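2,3-dihydroxybenzoate-AMP ligase (Mycobacterium smegmatis, PDB 5KEI) is a member of the ANL superfamily of AMP-binding enzymes, with a large N-terminal part and a smaller C-terminal domain. Local coordinates at residues A[107-112]-A[264-269]. Numbering follows the deposited sequence.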
loop_
_atom_site.group_PDB
_atom_site.type_symbol
_atom_site.label_atom_id
_atom_site.label_comp_id
_atom_site.label_asym_id
_atom_site.label_seq_id
_atom_site.Cartn_x
_atom_site.Cartn_y
_atom_site.Cartn_z
ATOM N N GLU A 107 1.048 -14.981 14.585
ATOM C CA GLU A 107 2.134 -15.500 13.767
ATOM C C GLU A 107 2.539 -14.533 12.639
ATOM O O GLU A 107 3.651 -14.621 12.101
ATOM C CB GLU A 107 1.738 -16.864 13.193
ATOM C CG GLU A 107 2.905 -17.725 12.756
ATOM C CD GLU A 107 3.884 -18.038 13.885
ATOM O OE1 GLU A 107 3.471 -18.059 15.068
ATOM O OE2 GLU A 107 5.076 -18.261 13.585
ATOM N N PHE A 108 1.645 -13.609 12.287
ATOM C CA PHE A 108 1.955 -12.616 11.257
ATOM C C PHE A 108 3.148 -11.772 11.716
ATOM O O PHE A 108 4.044 -11.458 10.921
ATOM C CB PHE A 108 0.718 -11.736 10.943
ATOM C CG PHE A 108 1.016 -10.554 10.047
ATOM C CD1 PHE A 108 0.954 -10.673 8.668
ATOM C CD2 PHE A 108 1.369 -9.328 10.587
ATOM C CE1 PHE A 108 1.235 -9.595 7.854
ATOM C CE2 PHE A 108 1.655 -8.243 9.773
ATOM C CZ PHE A 108 1.581 -8.372 8.407
ATOM N N ALA A 109 3.151 -11.420 13.002
ATOM C CA ALA A 109 4.256 -10.681 13.609
ATOM C C ALA A 109 5.534 -11.517 13.662
ATOM O O ALA A 109 6.622 -10.983 13.481
ATOM C CB ALA A 109 3.879 -10.184 15.045
ATOM N N VAL A 110 5.402 -12.817 13.929
ATOM C CA VAL A 110 6.561 -13.716 13.969
ATOM C C VAL A 110 7.222 -13.785 12.596
ATOM O O VAL A 110 8.442 -13.693 12.490
ATOM C CB VAL A 110 6.175 -15.133 14.421
ATOM C CG1 VAL A 110 7.410 -16.013 14.539
ATOM C CG2 VAL A 110 5.395 -15.079 15.730
ATOM N N ALA A 111 6.406 -13.907 11.548
ATOM C CA ALA A 111 6.903 -13.899 10.175
ATOM C C ALA A 111 7.534 -12.558 9.751
ATOM O O ALA A 111 8.594 -12.542 9.122
ATOM C CB ALA A 111 5.785 -14.261 9.222
ATOM N N LEU A 112 6.889 -11.438 10.077
ATOM C CA LEU A 112 7.386 -10.144 9.633
ATOM C C LEU A 112 8.803 -9.878 10.193
ATOM O O LEU A 112 9.743 -9.657 9.431
ATOM C CB LEU A 112 6.401 -9.039 10.027
ATOM C CG LEU A 112 6.785 -7.591 9.692
ATOM C CD1 LEU A 112 6.936 -7.349 8.188
ATOM C CD2 LEU A 112 5.775 -6.603 10.300
ATOM N N PRO A 264 -1.450 3.988 12.700
ATOM C CA PRO A 264 -0.184 3.513 13.280
ATOM C C PRO A 264 -0.074 1.992 13.282
ATOM O O PRO A 264 1.038 1.485 13.247
ATOM C CB PRO A 264 -0.227 4.052 14.722
ATOM C CG PRO A 264 -1.677 4.060 15.066
ATOM C CD PRO A 264 -2.392 4.427 13.752
ATOM N N GLY A 265 -1.195 1.282 13.340
ATOM C CA GLY A 265 -1.200 -0.164 13.187
ATOM C C GLY A 265 -0.354 -0.923 14.197
ATOM O O GLY A 265 -0.018 -0.402 15.265
ATOM N N LEU A 266 -0.033 -2.162 13.856
ATOM C CA LEU A 266 0.825 -3.035 14.659
ATOM C C LEU A 266 2.186 -2.411 14.990
ATOM O O LEU A 266 2.598 -2.394 16.146
ATOM C CB LEU A 266 1.028 -4.372 13.932
ATOM C CG LEU A 266 2.167 -5.236 14.489
ATOM C CD1 LEU A 266 1.794 -5.889 15.805
ATOM C CD2 LEU A 266 2.594 -6.270 13.479
ATOM N N LEU A 267 2.865 -1.866 13.988
ATOM C CA LEU A 267 4.186 -1.277 14.189
ATOM C C LEU A 267 4.185 -0.030 15.059
ATOM O O LEU A 267 5.038 0.127 15.958
ATOM C CB LEU A 267 4.812 -0.961 12.830
ATOM C CG LEU A 267 5.078 -2.273 12.054
ATOM C CD1 LEU A 267 5.674 -2.040 10.706
ATOM C CD2 LEU A 267 5.991 -3.205 12.838
ATOM N N GLY A 268 3.250 0.872 14.791
ATOM C CA GLY A 268 3.160 2.074 15.589
ATOM C C GLY A 268 2.841 1.664 17.009
ATOM O O GLY A 268 3.459 2.150 17.945
ATOM N N ALA A 269 1.897 0.738 17.159
ATOM C CA ALA A 269 1.587 0.186 18.469
ATOM C C ALA A 269 2.863 -0.356 19.137
ATOM O O ALA A 269 3.071 -0.142 20.325
ATOM C CB ALA A 269 0.526 -0.907 18.353
#
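Leu266 of helix 265-271 reaches toward Phe108 and Ala109, joining two layers of the large AMP-binding part of an ANL-family enzyme. Helix 107-117 connects the parallel strands 97-101 and 121-124 of one sheet in a beta-alpha-beta crossover, while helix 265-271 leads into strand 275-278 of the other. The short segments cross at -78°, and their axes come no closer than 12.3 Å, so leucine and phenylalanine side chains must span the gap. Leu266 is long enough to do so: with CG anti to the backbone N (chi1 166°), its CD2 methyl approaches the edge of the Phe108 ring near the ring plane, 4.3 Å from CE2. The same methyl lies 4.4 Å from CB of Ala109, whose small side chain lets the leucine come close to the backbone of helix 107-117.

The interface as a whole is modest, since the segments bury 145 Å² in all and share apolar contacts alone. Its packed side holds the Leu266 group and the pair Leu112 and Leu267, all buried. Solvent comes nearest at the start of helix 107-117, where Glu107 is partly exposed and turns from the interface. Its OE2 forms a salt bridge with Arg191 NH1 and accepts a hydrogen bond from Trp186 NE1, a fitting place for a charge that would probably be costly among leucines.

Neighbours complete the apolar core: Met124 touches both Phe108 and Leu112, Phe278 also meets Phe108, and Tyr230 and Ala234 of helix 227-240 cover Leu267. Leucine suits this last position because its branched end leans toward helix 107-117 although its CB does not point there, placing Leu267 CD2 4.2 Å from Leu112 CD2, methyl against methyl.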